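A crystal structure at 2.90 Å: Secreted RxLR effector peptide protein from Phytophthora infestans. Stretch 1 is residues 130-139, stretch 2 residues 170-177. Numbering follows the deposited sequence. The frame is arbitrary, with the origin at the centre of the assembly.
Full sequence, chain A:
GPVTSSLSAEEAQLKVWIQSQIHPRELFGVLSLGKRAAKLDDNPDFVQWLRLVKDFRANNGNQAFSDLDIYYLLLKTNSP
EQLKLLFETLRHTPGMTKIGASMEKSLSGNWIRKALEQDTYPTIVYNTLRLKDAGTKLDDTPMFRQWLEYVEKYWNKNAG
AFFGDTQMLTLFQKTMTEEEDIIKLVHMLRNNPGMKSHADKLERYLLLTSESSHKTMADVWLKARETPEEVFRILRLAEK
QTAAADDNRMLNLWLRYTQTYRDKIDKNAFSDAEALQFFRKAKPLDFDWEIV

Stretch 1 (130-139) RLKDAGTKLD
Stretch 2 170-177: TLFQKTMT

How does the helical end of stretch 2 approach its partner? Residues 170-173 finish a helix while stretch 1 is largely a 3-10 segment from Leu-131 on, after Arg-130 leaves helical phi/psi at 59/42. No hydrogen bond crosses between them; packing does the work, burying 441 Å², both sides summed. Leu-171 (m, t) CD2 just reaches CE of Lys-132 (m, t, t, t), at 4.5 Å. Phe-172 (chi1 m, chi2 -17°) has its CA-to-CB bond pointing away, yet its ring end comes nearer, and Phe-172 CD1 meets Leu-138 CD2 at 4.2 Å, obliquely.

What happens where the helix gives way? Lys-174 N still bonds Thr-170 O at 3.0 Å, while Lys-132 CG lies 3.6 Å from Lys-174 O, a van der Waals contact. Lys-132 CE also touches Lys-174 CB at 3.9 Å; Lys-174 (m, t, m, t) lends its stem to the contact while its end leads away.

Why does Thr-175 suit the tightest register, with its CA 4.0 Å from Lys-132 CA? It is small and two-faced. In its m rotamer, OG1 donates to Leu-171 O at 2.8 Å, and CG2 sits 3.2 Å from Leu-131 O and 4.1 Å from Leu-138 CD2. Its carbonyl O accepts a CA-H contact from Gly-135 CA at 3.5 Å, nearly linear at 167°. Gly-135 has phi/psi 59/-144, and its positive phi favours glycine. Gly-135 CA lies 5.1 Å from Met-176 CA, so the pairs advance together along both stretches.

How does Met-176 close the contact? Its backbone is extended (-140/145), with N bonded to Phe-172 O at 3.1 Å, and its CA-to-CB bond points toward stretch 1. Chi angles of 56°, -171° and 81° (p, t, p) carry CE to 3.1 Å from Gly-135 O, 4.0 Å from Thr-136 CA and 3.7 Å from Leu-138 CB. The CA-to-CB bond of Leu-138 (t, p) points toward stretch 2, so buried apolar groups meet here.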

ATOM      1  N   ARG A 130       7.367  -3.739   7.746  1.00 89.67           N
ATOM      2  CA  ARG A 130       6.833  -2.522   8.362  1.00 88.91           C
ATOM      3  C   ARG A 130       5.782  -1.839   7.485  1.00 88.43           C
ATOM      4  O   ARG A 130       5.746  -0.616   7.368  1.00 90.30           O
ATOM      5  CB  ARG A 130       7.964  -1.562   8.751  1.00 89.11           C
ATOM      6  CG  ARG A 130       8.670  -1.948  10.036  1.00 90.72           C
ATOM      7  CD  ARG A 130       9.855  -1.040  10.298  1.00 92.28           C
ATOM      8  NE  ARG A 130       9.472   0.371  10.315  1.00 93.48           N
ATOM      9  CZ  ARG A 130      10.328   1.390  10.362  1.00 92.54           C
ATOM     10  NH1 ARG A 130      11.642   1.180  10.412  1.00 92.70           N
ATOM     11  NH2 ARG A 130       9.862   2.636  10.365  1.00 92.30           N
ATOM     12  N   LEU A 131       4.909  -2.649   6.892  1.00 89.03           N
ATOM     13  CA  LEU A 131       3.904  -2.142   5.960  1.00 87.78           C
ATOM     14  C   LEU A 131       2.794  -1.337   6.632  1.00 88.19           C
ATOM     15  O   LEU A 131       2.130  -0.551   5.958  1.00 89.94           O
ATOM     16  CB  LEU A 131       3.316  -3.278   5.118  1.00 87.05           C
ATOM     17  CG  LEU A 131       4.278  -3.828   4.062  1.00 87.94           C
ATOM     18  CD1 LEU A 131       3.755  -5.132   3.482  1.00 89.03           C
ATOM     19  CD2 LEU A 131       4.529  -2.813   2.952  1.00 88.71           C
ATOM     20  N   LYS A 132       2.603  -1.507   7.943  1.00 88.24           N
ATOM     21  CA  LYS A 132       1.711  -0.625   8.718  1.00 89.75           C
ATOM     22  C   LYS A 132       2.104   0.854   8.619  1.00 90.87           C
ATOM     23  O   LYS A 132       1.235   1.726   8.568  1.00 92.08           O
ATOM     24  CB  LYS A 132       1.653  -1.052  10.186  1.00 89.90           C
ATOM     25  CG  LYS A 132       0.844  -2.315  10.411  1.00 91.29           C
ATOM     26  CD  LYS A 132       0.979  -2.826  11.835  1.00 93.39           C
ATOM     27  CE  LYS A 132       0.140  -4.078  12.048  1.00 96.78           C
ATOM     28  NZ  LYS A 132       0.621  -4.889  13.198  1.00 98.03           N
ATOM     29  N   ASP A 133       3.408   1.123   8.558  1.00 91.82           N
ATOM     30  CA  ASP A 133       3.927   2.493   8.425  1.00 90.53           C
ATOM     31  C   ASP A 133       3.711   3.124   7.037  1.00 86.47           C
ATOM     32  O   ASP A 133       3.953   4.318   6.867  1.00 87.22           O
ATOM     33  CB  ASP A 133       5.423   2.542   8.780  1.00 92.64           C
ATOM     34  CG  ASP A 133       5.716   2.084  10.210  1.00 94.40           C
ATOM     35  OD1 ASP A 133       4.861   2.277  11.103  1.00 94.59           O
ATOM     36  OD2 ASP A 133       6.812   1.531  10.438  1.00 96.99           O
ATOM     37  N   ALA A 134       3.278   2.335   6.053  1.00 84.13           N
ATOM     38  CA  ALA A 134       3.008   2.838   4.702  1.00 81.13           C
ATOM     39  C   ALA A 134       1.771   3.729   4.624  1.00 79.61           C
ATOM     40  O   ALA A 134       1.678   4.566   3.723  1.00 79.22           O
ATOM     41  CB  ALA A 134       2.868   1.680   3.724  1.00 80.88           C
ATOM     42  N   GLY A 135       0.819   3.536   5.541  1.00 78.60           N
ATOM     43  CA  GLY A 135      -0.417   4.315   5.548  1.00 77.68           C
ATOM     44  C   GLY A 135      -1.201   4.163   4.255  1.00 78.80           C
ATOM     45  O   GLY A 135      -1.172   3.104   3.628  1.00 83.69           O
ATOM     46  N   THR A 136      -1.848   5.244   3.822  1.00 78.81           N
ATOM     47  CA  THR A 136      -2.689   5.222   2.621  1.00 80.44           C
ATOM     48  C   THR A 136      -1.903   5.017   1.323  1.00 80.70           C
ATOM     49  O   THR A 136      -2.506   4.803   0.271  1.00 85.53           O
ATOM     50  CB  THR A 136      -3.520   6.519   2.466  1.00 82.35           C
ATOM     51  OG1 THR A 136      -2.648   7.641   2.273  1.00 81.05           O
ATOM     52  CG2 THR A 136      -4.410   6.754   3.684  1.00 82.44           C
ATOM     53  N   LYS A 137      -0.575   5.103   1.389  1.00 79.22           N
ATOM     54  CA  LYS A 137       0.284   4.803   0.240  1.00 82.85           C
ATOM     55  C   LYS A 137       0.569   3.307   0.027  1.00 82.55           C
ATOM     56  O   LYS A 137       1.153   2.950  -0.998  1.00 82.88           O
ATOM     57  CB  LYS A 137       1.593   5.609   0.330  1.00 83.68           C
ATOM     58  CG  LYS A 137       1.361   7.099   0.115  1.00 85.19           C
ATOM     59  CD  LYS A 137       2.609   7.947   0.262  1.00 85.85           C
ATOM     60  CE  LYS A 137       2.366   9.350  -0.271  1.00 86.07           C
ATOM     61  NZ  LYS A 137       3.531  10.250  -0.075  1.00 90.64           N
ATOM     62  N   LEU A 138       0.141   2.445   0.960  1.00 83.36           N
ATOM     63  CA  LEU A 138       0.391   0.988   0.903  1.00 83.23           C
ATOM     64  C   LEU A 138       0.333   0.356  -0.495  1.00 83.61           C
ATOM     65  O   LEU A 138       1.327  -0.201  -0.952  1.00 85.25           O
ATOM     66  CB  LEU A 138      -0.566   0.230   1.835  1.00 82.88           C
ATOM     67  CG  LEU A 138      -0.368  -1.290   1.967  1.00 83.19           C
ATOM     68  CD1 LEU A 138       1.003  -1.609   2.540  1.00 83.41           C
ATOM     69  CD2 LEU A 138      -1.458  -1.912   2.828  1.00 83.09           C
ATOM     70  N   ASP A 139      -0.806   0.460  -1.178  1.00 85.77           N
ATOM     71  CA  ASP A 139      -0.972  -0.199  -2.492  1.00 91.77           C
ATOM     72  C   ASP A 139      -0.091   0.318  -3.647  1.00 92.90           C
ATOM     73  O   ASP A 139      -0.120  -0.265  -4.732  1.00 99.31           O
ATOM     74  CB  ASP A 139      -2.452  -0.257  -2.934  1.00 97.18           C
ATOM     75  CG  ASP A 139      -3.120   1.115  -3.028  1.00103.62           C
ATOM     76  OD1 ASP A 139      -2.537   2.119  -2.558  1.00104.22           O
ATOM     77  OD2 ASP A 139      -4.246   1.179  -3.574  1.00109.19           O
ATOM     78  N   THR A 170      -7.465  -7.427   8.679  1.00 82.91           N
ATOM     79  CA  THR A 170      -7.044  -6.867   9.965  1.00 86.39           C
ATOM     80  C   THR A 170      -5.755  -6.048   9.814  1.00 86.98           C
ATOM     81  O   THR A 170      -5.658  -4.940  10.350  1.00 87.36           O
ATOM     82  CB  THR A 170      -6.845  -7.974  11.029  1.00 88.14           C
ATOM     83  OG1 THR A 170      -8.054  -8.729  11.164  1.00 90.80           O
ATOM     84  CG2 THR A 170      -6.465  -7.392  12.396  1.00 88.42           C
ATOM     85  N   LEU A 171      -4.786  -6.584   9.069  1.00 85.34           N
ATOM     86  CA  LEU A 171      -3.523  -5.881   8.830  1.00 85.90           C
ATOM     87  C   LEU A 171      -3.765  -4.559   8.104  1.00 85.72           C
ATOM     88  O   LEU A 171      -3.235  -3.523   8.508  1.00 86.47           O
ATOM     89  CB  LEU A 171      -2.539  -6.749   8.035  1.00 86.19           C
ATOM     90  CG  LEU A 171      -2.054  -8.045   8.699  1.00 88.01           C
ATOM     91  CD1 LEU A 171      -1.336  -8.931   7.688  1.00 87.99           C
ATOM     92  CD2 LEU A 171      -1.164  -7.761   9.904  1.00 89.24           C
ATOM     93  N   PHE A 172      -4.593  -4.598   7.062  1.00 85.55           N
ATOM     94  CA  PHE A 172      -4.946  -3.392   6.301  1.00 85.16           C
ATOM     95  C   PHE A 172      -5.556  -2.318   7.202  1.00 87.27           C
ATOM     96  O   PHE A 172      -5.212  -1.140   7.089  1.00 88.94           O
ATOM     97  CB  PHE A 172      -5.937  -3.708   5.165  1.00 84.73           C
ATOM     98  CG  PHE A 172      -5.429  -4.684   4.119  1.00 84.93           C
ATOM     99  CD1 PHE A 172      -4.070  -4.988   3.967  1.00 83.68           C
ATOM    100  CD2 PHE A 172      -6.337  -5.276   3.241  1.00 85.83           C
ATOM    101  CE1 PHE A 172      -3.647  -5.876   2.991  1.00 82.63           C
ATOM    102  CE2 PHE A 172      -5.912  -6.164   2.260  1.00 84.62           C
ATOM    103  CZ  PHE A 172      -4.566  -6.463   2.135  1.00 83.20           C
ATOM    104  N   GLN A 173      -6.445  -2.735   8.101  1.00 88.73           N
ATOM    105  CA  GLN A 173      -7.112  -1.824   9.035  1.00 88.47           C
ATOM    106  C   GLN A 173      -6.181  -1.257  10.118  1.00 90.68           C
ATOM    107  O   GLN A 173      -6.416  -0.152  10.607  1.00 92.49           O
ATOM    108  CB  GLN A 173      -8.315  -2.514   9.678  1.00 87.17           C
ATOM    109  CG  GLN A 173      -9.444  -2.784   8.691  1.00 87.37           C
ATOM    110  CD  GLN A 173     -10.457  -3.806   9.187  1.00 88.81           C
ATOM    111  OE1 GLN A 173     -10.137  -4.700   9.974  1.00 91.19           O
ATOM    112  NE2 GLN A 173     -11.688  -3.685   8.709  1.00 87.83           N
ATOM    113  N   LYS A 174      -5.140  -2.009  10.485  1.00 92.23           N
ATOM    114  CA  LYS A 174      -4.064  -1.501  11.361  1.00 93.00           C
ATOM    115  C   LYS A 174      -2.961  -0.732  10.604  1.00 89.39           C
ATOM    116  O   LYS A 174      -1.987  -0.297  11.214  1.00 93.10           O
ATOM    117  CB  LYS A 174      -3.459  -2.641  12.196  1.00 97.39           C
ATOM    118  CG  LYS A 174      -4.360  -3.082  13.342  1.00103.24           C
ATOM    119  CD  LYS A 174      -3.744  -4.185  14.191  1.00108.38           C
ATOM    120  CE  LYS A 174      -3.551  -5.471  13.400  1.00114.42           C
ATOM    121  NZ  LYS A 174      -3.558  -6.679  14.268  1.00116.54           N
ATOM    122  N   THR A 175      -3.117  -0.576   9.291  1.00 86.49           N
ATOM    123  CA  THR A 175      -2.233   0.238   8.459  1.00 85.87           C
ATOM    124  C   THR A 175      -2.842   1.602   8.127  1.00 86.95           C
ATOM    125  O   THR A 175      -2.134   2.611   8.109  1.00 85.69           O
ATOM    126  CB  THR A 175      -1.919  -0.510   7.154  1.00 87.44           C
ATOM    127  OG1 THR A 175      -1.335  -1.777   7.475  1.00 89.63           O
ATOM    128  CG2 THR A 175      -0.969   0.283   6.266  1.00 89.75           C
ATOM    129  N   MET A 176      -4.144   1.625   7.850  1.00 90.40           N
ATOM    130  CA  MET A 176      -4.863   2.861   7.548  1.00 95.23           C
ATOM    131  C   MET A 176      -6.247   2.837   8.201  1.00 99.03           C
ATOM    132  O   MET A 176      -6.879   1.782   8.301  1.00100.70           O
ATOM    133  CB  MET A 176      -4.962   3.061   6.034  1.00 96.43           C
ATOM    134  CG  MET A 176      -5.613   1.913   5.277  1.00 98.43           C
ATOM    135  SD  MET A 176      -5.484   2.074   3.487  1.00100.22           S
ATOM    136  CE  MET A 176      -3.819   1.481   3.209  1.00100.72           C
ATOM    137  N   THR A 177      -6.702   4.009   8.642  1.00102.22           N
ATOM    138  CA  THR A 177      -7.864   4.128   9.535  1.00102.13           C
ATOM    139  C   THR A 177      -9.195   4.309   8.804  1.00 97.90           C
ATOM    140  O   THR A 177     -10.217   3.796   9.255  1.00 97.87           O
ATOM    141  CB  THR A 177      -7.676   5.293  10.535  1.00103.66           C
ATOM    142  OG1 THR A 177      -7.593   6.539   9.828  1.00103.88           O
ATOM    143  CG2 THR A 177      -6.405   5.094  11.367  1.00100.92           C
TER